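Local structure of putative phosphohistidine phosphatase SixA (Agrobacterium tumefaciens, 2RFL) at residues A[16-20]-A[31-37]; A[87-91]-A[112-116]; A[138-142]-A[165-169]. The protein probably acts as a phosphohistidine phosphatase of the histidine phosphatase superfamily, removing phosphate from phosphorylated histidine in a protein. All coordinates share one frame. Residue numbers count along the deposited sequence, not the author numbering.

Interaction 1 of 3, residues A[16-20]-A[31-37]; sequences HAKAA and RGLNEAG
Residues 16-20 are extended; 35-37 turn into a helix. The segments cross steeply at a single antiparallel-type bridge of Ala19 and Leu33, a non-hydrogen-bonded pair, CA to CA 4.3 Å. Ala20 N donates to Gly32 O (3.0 Å), and Asn34 N weakly to Lys18 O (3.3 Å). His16 has chi1 p, and its ND1 donates to Ala17 O at 2.6 Å. This bond probably helps orient the ring; His16 stands where the family's Arg-His-Gly motif (here Arg-His-Ala) has its probably phosphorylated histidine. Arg31 (m, t, p) reaches across to Ala19 and Ala20. Its NE bonds Ala20 O at 2.6 Å, with a weak bond from NH2 at 3.3 Å, while NH1 makes a salt bridge with Asp28. Asn34 (chi1 p) is the N-cap: its OD1 accepts from Gly37 N at 2.8 Å. Gly37 CA lies 3.3 Å from Lys18 O in a CH···O contact, and a CB there would clash with that carbonyl. Leu33 (m, t) brings CD2 to 3.3 Å from Ala17 CB. The Lys18 side chain starts t, t and leads away. Ala17 and Leu33 pack on helix 35-51, Leu33 also touches helix 64-77, and His16 follows directly on strand 10-15.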
ATOM      1  N   HIS A  16      -0.796   5.044   3.318  1.00 34.36           N
ATOM      2  CA  HIS A  16      -0.826   6.420   2.891  1.00 35.96           C
ATOM      3  C   HIS A  16       0.219   7.180   3.720  1.00 37.94           C
ATOM      4  O   HIS A  16       0.589   6.747   4.822  1.00 37.18           O
ATOM      5  CB  HIS A  16      -2.234   7.028   3.058  1.00 35.62           C
ATOM      6  CG  HIS A  16      -2.660   7.171   4.488  1.00 36.69           C
ATOM      7  ND1 HIS A  16      -2.217   8.197   5.303  1.00 36.08           N
ATOM      8  CD2 HIS A  16      -3.439   6.385   5.269  1.00 36.50           C
ATOM      9  CE1 HIS A  16      -2.714   8.040   6.515  1.00 34.02           C
ATOM     10  NE2 HIS A  16      -3.468   6.958   6.518  1.00 33.84           N
ATOM     11  N   ALA A  17       0.711   8.280   3.156  1.00 39.84           N
ATOM     12  CA  ALA A  17       1.694   9.125   3.805  1.00 41.70           C
ATOM     13  C   ALA A  17       1.063   9.853   4.995  1.00 43.29           C
ATOM     14  O   ALA A  17      -0.170   9.764   5.191  1.00 42.42           O
ATOM     15  CB  ALA A  17       2.280  10.109   2.786  1.00 41.37           C
ATOM     16  N   LYS A  18       1.908  10.547   5.778  1.00 45.12           N
ATOM     17  CA  LYS A  18       1.477  11.296   6.975  1.00 46.95           C
ATOM     18  C   LYS A  18       0.455  12.378   6.645  1.00 48.27           C
ATOM     19  O   LYS A  18       0.679  13.234   5.774  1.00 48.10           O
ATOM     20  CB  LYS A  18       2.676  11.888   7.748  1.00 47.22           C
ATOM     21  CG  LYS A  18       2.310  12.576   9.096  1.00 47.87           C
ATOM     22  CD  LYS A  18       3.506  13.026   9.927  1.00 45.27           C
ATOM     23  CE  LYS A  18       4.041  11.920  10.847  1.00 48.31           C
ATOM     24  NZ  LYS A  18       3.009  11.096  11.593  1.00 47.65           N
ATOM     25  N   ALA A  19      -0.667  12.306   7.352  1.00 49.88           N
ATOM     26  CA  ALA A  19      -1.782  13.213   7.182  1.00 52.56           C
ATOM     27  C   ALA A  19      -1.794  14.234   8.290  1.00 55.21           C
ATOM     28  O   ALA A  19      -1.238  14.003   9.353  1.00 55.28           O
ATOM     29  CB  ALA A  19      -3.082  12.453   7.165  1.00 51.73           C
ATOM     30  N   ALA A  20      -2.431  15.363   8.022  1.00 59.17           N
ATOM     31  CA  ALA A  20      -2.613  16.413   9.008  1.00 64.15           C
ATOM     32  C   ALA A  20      -3.972  16.246   9.675  1.00 67.31           C
ATOM     33  O   ALA A  20      -4.785  15.414   9.254  1.00 67.24           O
ATOM     34  CB  ALA A  20      -2.488  17.794   8.341  1.00 64.81           C
ATOM     35  N   ARG A  31      -8.933  14.951   5.068  1.00 52.16           N
ATOM     36  CA  ARG A  31      -7.667  15.414   5.599  1.00 52.61           C
ATOM     37  C   ARG A  31      -6.600  15.246   4.530  1.00 51.24           C
ATOM     38  O   ARG A  31      -6.668  14.294   3.743  1.00 51.38           O
ATOM     39  CB  ARG A  31      -7.286  14.654   6.866  1.00 53.49           C
ATOM     40  CG  ARG A  31      -8.145  14.962   8.078  1.00 54.87           C
ATOM     41  CD  ARG A  31      -7.955  13.859   9.085  1.00 57.32           C
ATOM     42  NE  ARG A  31      -6.549  13.505   9.213  1.00 59.31           N
ATOM     43  CZ  ARG A  31      -6.095  12.355   9.689  1.00 59.58           C
ATOM     44  NH1 ARG A  31      -6.932  11.413  10.091  1.00 58.43           N
ATOM     45  NH2 ARG A  31      -4.785  12.150   9.765  1.00 60.48           N
ATOM     46  N   GLY A  32      -5.630  16.165   4.491  1.00 49.17           N
ATOM     47  CA  GLY A  32      -4.584  16.136   3.464  1.00 46.11           C
ATOM     48  C   GLY A  32      -3.265  15.556   3.927  1.00 43.99           C
ATOM     49  O   GLY A  32      -3.100  15.214   5.095  1.00 43.51           O
ATOM     50  N   LEU A  33      -2.330  15.412   3.002  1.00 41.99           N
ATOM     51  CA  LEU A  33      -0.981  15.118   3.375  1.00 40.65           C
ATOM     52  C   LEU A  33      -0.430  16.443   3.825  1.00 43.21           C
ATOM     53  O   LEU A  33      -0.698  17.467   3.191  1.00 42.88           O
ATOM     54  CB  LEU A  33      -0.173  14.583   2.199  1.00 39.33           C
ATOM     55  CG  LEU A  33      -0.512  13.275   1.459  1.00 31.43           C
ATOM     56  CD1 LEU A  33       0.410  13.102   0.335  1.00 24.11           C
ATOM     57  CD2 LEU A  33      -0.370  12.110   2.419  1.00 27.62           C
ATOM     58  N   ASN A  34       0.274  16.438   4.970  1.00 45.37           N
ATOM     59  CA  ASN A  34       1.072  17.586   5.418  1.00 46.68           C
ATOM     60  C   ASN A  34       2.396  17.620   4.656  1.00 47.13           C
ATOM     61  O   ASN A  34       2.623  16.778   3.785  1.00 46.46           O
ATOM     62  CB  ASN A  34       1.292  17.524   6.939  1.00 46.85           C
ATOM     63  CG  ASN A  34       2.139  16.340   7.377  1.00 47.11           C
ATOM     64  OD1 ASN A  34       2.381  15.403   6.626  1.00 45.88           O
ATOM     65  ND2 ASN A  34       2.573  16.373   8.621  1.00 48.35           N
ATOM     66  N   GLU A  35       3.274  18.564   4.992  1.00 48.45           N
ATOM     67  CA  GLU A  35       4.607  18.651   4.380  1.00 49.21           C
ATOM     68  C   GLU A  35       5.504  17.412   4.528  1.00 48.87           C
ATOM     69  O   GLU A  35       5.919  16.837   3.494  1.00 48.54           O
ATOM     70  CB  GLU A  35       5.314  19.940   4.739  1.00 50.01           C
ATOM     71  CG  GLU A  35       4.470  21.236   4.440  1.00 53.09           C
ATOM     72  CD  GLU A  35       3.722  21.285   3.074  1.00 55.89           C
ATOM     73  OE1 GLU A  35       2.472  21.419   3.074  1.00 56.46           O
ATOM     74  OE2 GLU A  35       4.366  21.220   1.998  1.00 56.87           O
ATOM     75  N   ALA A  36       5.754  16.943   5.752  1.00 47.46           N
ATOM     76  CA  ALA A  36       6.563  15.748   5.906  1.00 47.36           C
ATOM     77  C   ALA A  36       5.954  14.488   5.234  1.00 46.81           C
ATOM     78  O   ALA A  36       6.674  13.679   4.591  1.00 45.24           O
ATOM     79  CB  ALA A  36       6.850  15.498   7.336  1.00 48.03           C
ATOM     80  N   GLY A  37       4.634  14.340   5.408  1.00 46.03           N
ATOM     81  CA  GLY A  37       3.801  13.401   4.667  1.00 44.67           C
ATOM     82  C   GLY A  37       3.955  13.483   3.168  1.00 44.25           C
ATOM     83  O   GLY A  37       4.175  12.472   2.512  1.00 44.01           O
TER

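Interaction 2 of 3, residues A[87-91]-A[112-116]; sequences DEMYN and LVGHN
Asp87 to Met89 form one short 3-10 turn, closed by Tyr90 N donating to Asp87 O at 2.9 Å. The turn comes within reach of 112-116 only at its end, where Met89 CA is 6.2 Å from Gly114 CA. No hydrogen bond joins the two segments. Met89, a selenomethionine, points toward the other segment with chi angles m, t, p. Its CE ends 3.9 Å from Leu112 CB, 3.7 Å from Val113 O and 4.0 Å from Gly114 N. A CB on Gly114 would be tight against this methyl. The carbonyl Met89 O lies 3.4 Å from His115 CD2 and accepts a hydrogen bond from Tyr97 OH. Residues 112-114 end a central parallel strand, and His115 starts the loop beyond its C-terminal end. That is where the histidine phosphatase fold has its active site, and the Gly-His-Asn sequence fits the family's second conserved histidine. Tyr90 follows; its CA-to-CB bond points sideways, and with chi1 t the ring edge is brought to the face of His115. The result is an offset edge-to-face pair: centroids 5.4 Å apart, planes at 62°, Tyr90 CD1 to His115 CE1 3.5 Å. His115 has chi1 m at -36°, and its NE2 is hydrogen-bonded to Ser61. Tyr90 OH is hydrogen-bonded to Asp28.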
ATOM      1  N   ASP A  87     -14.111   3.775  -2.854  1.00 45.09           N
ATOM      2  CA  ASP A  87     -14.538   4.442  -1.614  1.00 47.05           C
ATOM      3  C   ASP A  87     -14.525   3.475  -0.420  1.00 47.64           C
ATOM      4  O   ASP A  87     -14.134   3.849   0.689  1.00 47.32           O
ATOM      5  CB  ASP A  87     -15.952   5.055  -1.758  1.00 48.45           C
ATOM      6  CG  ASP A  87     -15.977   6.449  -2.454  1.00 48.09           C
ATOM      7  OD1 ASP A  87     -15.306   7.420  -2.044  1.00 43.24           O
ATOM      8  OD2 ASP A  87     -16.756   6.589  -3.411  1.00 49.82           O
ATOM      9  N   GLU A  88     -14.911   2.225  -0.677  1.00 48.39           N
ATOM     10  CA  GLU A  88     -15.002   1.174   0.343  1.00 49.17           C
ATOM     11  C   GLU A  88     -13.641   0.690   0.926  1.00 48.41           C
ATOM     12  O   GLU A  88     -13.590  -0.185   1.797  1.00 47.47           O
ATOM     13  CB  GLU A  88     -15.812   0.013  -0.226  1.00 49.71           C
ATOM     14  CG  GLU A  88     -16.598  -0.778   0.806  1.00 52.53           C
ATOM     15  CD  GLU A  88     -17.938  -0.167   1.137  1.00 56.45           C
ATOM     16  OE1 GLU A  88     -18.114   1.051   0.907  1.00 60.75           O
ATOM     17  OE2 GLU A  88     -18.824  -0.897   1.635  1.00 56.72           O
HETATM   18  N   MSE A  89     -12.556   1.274   0.429  1.00 48.11           N
HETATM   19  CA  MSE A  89     -11.240   1.080   1.025  1.00 47.16           C
HETATM   20  C   MSE A  89     -11.010   2.051   2.178  1.00 45.73           C
HETATM   21  O   MSE A  89     -10.081   1.882   2.968  1.00 45.44           O
HETATM   22  CB  MSE A  89     -10.144   1.248  -0.030  1.00 46.37           C
HETATM   23  CG  MSE A  89      -9.841  -0.018  -0.815  1.00 47.51           C
HETATM   24 SE   MSE A  89      -8.301   0.181  -1.996  1.00 53.11          SE
HETATM   25  CE  MSE A  89      -6.901  -0.395  -0.768  1.00 47.14           C
ATOM     26  N   TYR A  90     -11.862   3.067   2.270  1.00 45.16           N
ATOM     27  CA  TYR A  90     -11.874   3.956   3.425  1.00 44.40           C
ATOM     28  C   TYR A  90     -12.919   3.521   4.445  1.00 45.70           C
ATOM     29  O   TYR A  90     -14.080   3.295   4.101  1.00 46.49           O
ATOM     30  CB  TYR A  90     -12.133   5.399   2.987  1.00 43.61           C
ATOM     31  CG  TYR A  90     -12.292   6.368   4.136  1.00 39.06           C
ATOM     32  CD1 TYR A  90     -11.188   6.830   4.839  1.00 35.78           C
ATOM     33  CD2 TYR A  90     -13.549   6.821   4.519  1.00 34.06           C
ATOM     34  CE1 TYR A  90     -11.330   7.717   5.891  1.00 33.74           C
ATOM     35  CE2 TYR A  90     -13.700   7.707   5.568  1.00 32.85           C
ATOM     36  CZ  TYR A  90     -12.588   8.152   6.250  1.00 34.33           C
ATOM     37  OH  TYR A  90     -12.733   9.034   7.296  1.00 38.18           O
ATOM     38  N   ASN A  91     -12.502   3.407   5.701  1.00 46.73           N
ATOM     39  CA  ASN A  91     -13.345   2.827   6.739  1.00 48.38           C
ATOM     40  C   ASN A  91     -13.963   1.501   6.305  1.00 47.73           C
ATOM     41  O   ASN A  91     -15.185   1.365   6.246  1.00 47.25           O
ATOM     42  CB  ASN A  91     -14.444   3.809   7.150  1.00 49.78           C
ATOM     43  CG  ASN A  91     -14.714   3.792   8.642  1.00 52.78           C
ATOM     44  OD1 ASN A  91     -13.939   4.336   9.430  1.00 56.07           O
ATOM     45  ND2 ASN A  91     -15.815   3.166   9.037  1.00 49.73           N
ATOM     46  N   LEU A 112      -1.984  -2.046  -3.434  1.00 32.55           N
ATOM     47  CA  LEU A 112      -3.085  -1.468  -2.715  1.00 32.10           C
ATOM     48  C   LEU A 112      -2.634  -0.220  -1.973  1.00 31.54           C
ATOM     49  O   LEU A 112      -1.582  -0.226  -1.367  1.00 31.88           O
ATOM     50  CB  LEU A 112      -3.717  -2.501  -1.762  1.00 31.29           C
ATOM     51  CG  LEU A 112      -4.281  -3.802  -2.346  1.00 32.14           C
ATOM     52  CD1 LEU A 112      -5.164  -4.311  -1.267  1.00 35.42           C
ATOM     53  CD2 LEU A 112      -5.116  -3.738  -3.688  1.00 31.46           C
ATOM     54  N   VAL A 113      -3.444   0.839  -2.013  1.00 31.01           N
ATOM     55  CA  VAL A 113      -3.187   2.084  -1.249  1.00 31.24           C
ATOM     56  C   VAL A 113      -4.379   2.403  -0.304  1.00 31.11           C
ATOM     57  O   VAL A 113      -5.401   2.948  -0.700  1.00 29.65           O
ATOM     58  CB  VAL A 113      -2.863   3.300  -2.195  1.00 31.05           C
ATOM     59  CG1 VAL A 113      -2.521   4.614  -1.410  1.00 31.25           C
ATOM     60  CG2 VAL A 113      -1.759   2.945  -3.165  1.00 32.50           C
ATOM     61  N   GLY A 114      -4.219   2.058   0.966  1.00 32.53           N
ATOM     62  CA  GLY A 114      -5.269   2.286   1.977  1.00 32.29           C
ATOM     63  C   GLY A 114      -4.677   2.520   3.349  1.00 31.89           C
ATOM     64  O   GLY A 114      -3.562   3.032   3.463  1.00 31.54           O
ATOM     65  N   HIS A 115      -5.421   2.112   4.379  1.00 31.59           N
ATOM     66  CA  HIS A 115      -5.215   2.591   5.751  1.00 31.72           C
ATOM     67  C   HIS A 115      -5.071   1.454   6.744  1.00 31.81           C
ATOM     68  O   HIS A 115      -5.595   0.366   6.526  1.00 31.01           O
ATOM     69  CB  HIS A 115      -6.401   3.455   6.268  1.00 31.17           C
ATOM     70  CG  HIS A 115      -7.042   4.334   5.248  1.00 29.72           C
ATOM     71  ND1 HIS A 115      -7.097   5.703   5.386  1.00 32.83           N
ATOM     72  CD2 HIS A 115      -7.736   4.049   4.120  1.00 32.66           C
ATOM     73  CE1 HIS A 115      -7.764   6.232   4.377  1.00 31.66           C
ATOM     74  NE2 HIS A 115      -8.157   5.249   3.587  1.00 35.42           N
ATOM     75  N   ASN A 116      -4.371   1.751   7.842  1.00 32.05           N
ATOM     76  CA  ASN A 116      -4.399   0.968   9.078  1.00 32.29           C
ATOM     77  C   ASN A 116      -5.790   1.030   9.743  1.00 32.25           C
ATOM     78  O   ASN A 116      -6.468   2.031   9.607  1.00 32.69           O
ATOM     79  CB  ASN A 116      -3.317   1.489  10.045  1.00 32.42           C
ATOM     80  CG  ASN A 116      -1.966   0.769   9.886  1.00 33.87           C
ATOM     81  OD1 ASN A 116      -1.834  -0.236   9.174  1.00 35.29           O
ATOM     82  ND2 ASN A 116      -0.963   1.276  10.577  1.00 36.97           N
TER

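Interaction 3 of 3, residues A[138-142]-A[165-169]; sequences SGFPT and DFLAP
In this alpha-beta-alpha sandwich, the loop 138-142 before strand 145-149 packs against the end of strand 162-167, the outermost strand on its side of the sheet. Residues 138-142 form an irregular loop, and 165-167 are extended. The two backbones stand well apart: the nearest CA atoms, Pro141 and Ala168, are 7.0 Å apart. No hydrogen bond crosses; the gap is filled by side chains. Phe166 (chi1 t) is the main bump. Its edge is directed at the face of the Phe140 ring, an edge-to-face (T-shaped) pair with centroids 5.2 Å apart and planes at 69°. Phe140 is also t at chi1, and its ring end swings toward the strand until Phe140 CZ is 4.0 Å from Phe166 CZ. Leu123 of helix 118-127 touches both rings. Pro141, C-gamma endo, points toward the strand and fits the hollow between Phe166 and Ala168: Pro141 CD is 4.2 Å from Phe166 CE1. Further along, Pro169 CD comes within 4.1 Å of Thr142 O. Next to CD in the proline ring, Pro141 CG is 4.2 Å from Ala168 CB.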
ATOM      1  N   SER A 138       7.324  -1.749  15.646  1.00 59.52           N
ATOM      2  CA  SER A 138       6.345  -0.712  15.966  1.00 58.75           C
ATOM      3  C   SER A 138       5.184  -0.578  14.970  1.00 56.95           C
ATOM      4  O   SER A 138       4.517   0.454  14.922  1.00 56.97           O
ATOM      5  CB  SER A 138       7.050   0.627  16.185  1.00 59.35           C
ATOM      6  OG  SER A 138       7.972   0.877  15.150  1.00 58.11           O
ATOM      7  N   GLY A 139       4.929  -1.619  14.188  1.00 54.86           N
ATOM      8  CA  GLY A 139       3.768  -1.628  13.306  1.00 52.63           C
ATOM      9  C   GLY A 139       4.018  -1.093  11.910  1.00 50.46           C
ATOM     10  O   GLY A 139       5.157  -0.807  11.555  1.00 50.99           O
ATOM     11  N   PHE A 140       2.943  -0.947  11.135  1.00 47.76           N
ATOM     12  CA  PHE A 140       3.000  -0.628   9.698  1.00 44.76           C
ATOM     13  C   PHE A 140       2.898   0.904   9.508  1.00 44.00           C
ATOM     14  O   PHE A 140       1.797   1.487   9.615  1.00 43.62           O
ATOM     15  CB  PHE A 140       1.864  -1.378   8.992  1.00 43.53           C
ATOM     16  CG  PHE A 140       2.020  -1.523   7.514  1.00 40.00           C
ATOM     17  CD1 PHE A 140       2.246  -0.417   6.693  1.00 38.52           C
ATOM     18  CD2 PHE A 140       1.880  -2.776   6.921  1.00 37.69           C
ATOM     19  CE1 PHE A 140       2.363  -0.530   5.304  1.00 35.24           C
ATOM     20  CE2 PHE A 140       1.994  -2.917   5.533  1.00 37.24           C
ATOM     21  CZ  PHE A 140       2.243  -1.763   4.720  1.00 36.69           C
ATOM     22  N   PRO A 141       4.051   1.562   9.256  1.00 42.70           N
ATOM     23  CA  PRO A 141       4.163   3.016   9.208  1.00 41.99           C
ATOM     24  C   PRO A 141       3.542   3.678   7.945  1.00 41.36           C
ATOM     25  O   PRO A 141       3.204   2.988   6.969  1.00 39.75           O
ATOM     26  CB  PRO A 141       5.689   3.234   9.260  1.00 42.76           C
ATOM     27  CG  PRO A 141       6.279   2.002   8.608  1.00 41.84           C
ATOM     28  CD  PRO A 141       5.346   0.891   8.982  1.00 42.83           C
ATOM     29  N   THR A 142       3.397   5.005   7.989  1.00 41.05           N
ATOM     30  CA  THR A 142       2.873   5.773   6.868  1.00 40.78           C
ATOM     31  C   THR A 142       3.842   5.811   5.719  1.00 39.89           C
ATOM     32  O   THR A 142       5.022   6.036   5.909  1.00 40.76           O
ATOM     33  CB  THR A 142       2.568   7.240   7.215  1.00 41.51           C
ATOM     34  OG1 THR A 142       3.745   7.885   7.739  1.00 40.55           O
ATOM     35  CG2 THR A 142       1.373   7.339   8.156  1.00 41.38           C
ATOM     36  N   ASP A 165      10.862  -7.590   0.513  1.00 45.54           N
ATOM     37  CA  ASP A 165      11.403  -6.255   0.803  1.00 45.39           C
ATOM     38  C   ASP A 165      10.364  -5.377   1.548  1.00 45.49           C
ATOM     39  O   ASP A 165       9.162  -5.537   1.390  1.00 43.48           O
ATOM     40  CB  ASP A 165      11.843  -5.566  -0.503  1.00 45.41           C
ATOM     41  CG  ASP A 165      12.911  -4.474  -0.285  1.00 45.05           C
ATOM     42  OD1 ASP A 165      13.277  -4.180   0.887  1.00 44.96           O
ATOM     43  OD2 ASP A 165      13.399  -3.909  -1.297  1.00 40.23           O
ATOM     44  N   PHE A 166      10.842  -4.444   2.364  1.00 47.23           N
ATOM     45  CA  PHE A 166       9.991  -3.435   2.976  1.00 48.61           C
ATOM     46  C   PHE A 166      10.649  -2.053   2.945  1.00 50.72           C
ATOM     47  O   PHE A 166      11.826  -1.926   3.301  1.00 51.72           O
ATOM     48  CB  PHE A 166       9.639  -3.823   4.412  1.00 47.87           C
ATOM     49  CG  PHE A 166       8.378  -3.182   4.925  1.00 46.95           C
ATOM     50  CD1 PHE A 166       8.363  -1.846   5.335  1.00 46.48           C
ATOM     51  CD2 PHE A 166       7.198  -3.909   5.003  1.00 46.42           C
ATOM     52  CE1 PHE A 166       7.188  -1.249   5.815  1.00 44.42           C
ATOM     53  CE2 PHE A 166       6.016  -3.319   5.476  1.00 44.60           C
ATOM     54  CZ  PHE A 166       6.019  -1.983   5.879  1.00 44.24           C
ATOM     55  N   LEU A 167       9.896  -1.028   2.521  1.00 52.34           N
ATOM     56  CA  LEU A 167      10.371   0.357   2.568  1.00 54.76           C
ATOM     57  C   LEU A 167       9.693   1.218   3.635  1.00 55.99           C
ATOM     58  O   LEU A 167       8.478   1.278   3.708  1.00 55.57           O
ATOM     59  CB  LEU A 167      10.309   1.026   1.180  1.00 54.86           C
ATOM     60  CG  LEU A 167      11.130   0.354   0.063  1.00 55.38           C
ATOM     61  CD1 LEU A 167      10.880   0.925  -1.330  1.00 54.08           C
ATOM     62  CD2 LEU A 167      12.667   0.308   0.377  1.00 59.44           C
ATOM     63  N   ALA A 168      10.503   1.837   4.488  1.00 58.57           N
ATOM     64  CA  ALA A 168      10.066   2.822   5.478  1.00 60.77           C
ATOM     65  C   ALA A 168      10.966   4.069   5.427  1.00 63.07           C
ATOM     66  O   ALA A 168      12.110   3.994   4.957  1.00 63.07           O
ATOM     67  CB  ALA A 168      10.083   2.224   6.857  1.00 60.81           C
ATOM     68  N   PRO A 169      10.442   5.239   5.863  1.00 64.71           N
ATOM     69  CA  PRO A 169      11.310   6.396   6.019  1.00 65.87           C
ATOM     70  C   PRO A 169      12.031   6.380   7.362  1.00 66.66           C
ATOM     71  O   PRO A 169      12.824   7.283   7.641  1.00 67.31           O
ATOM     72  CB  PRO A 169      10.332   7.580   5.941  1.00 65.86           C
ATOM     73  CG  PRO A 169       8.988   6.997   5.662  1.00 64.92           C
ATOM     74  CD  PRO A 169       9.048   5.597   6.156  1.00 64.57           C
TER

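Overall arrangement
Interactions 1 and 2 meet at the probable active site. His16 CD2 lies 3.7 Å from His115 ND1, so the two histidines expected to act in this family meet, with their ring planes at about 60°, although the contact centres are about 15 Å apart. Interaction 3 borders the same region from the loop 138-142. Thr142 CB packs 3.1 Å from His16 O, and Phe140 O is 2.9 Å from Asn116 ND2, a probable hydrogen bond that ties interaction 3 to interaction 2 (centres about 17 Å apart). Phe140 O also accepts from Arg15, next to His16. Interactions 2 and 3 reach the same sheet, and the three contacts follow one another along the chain.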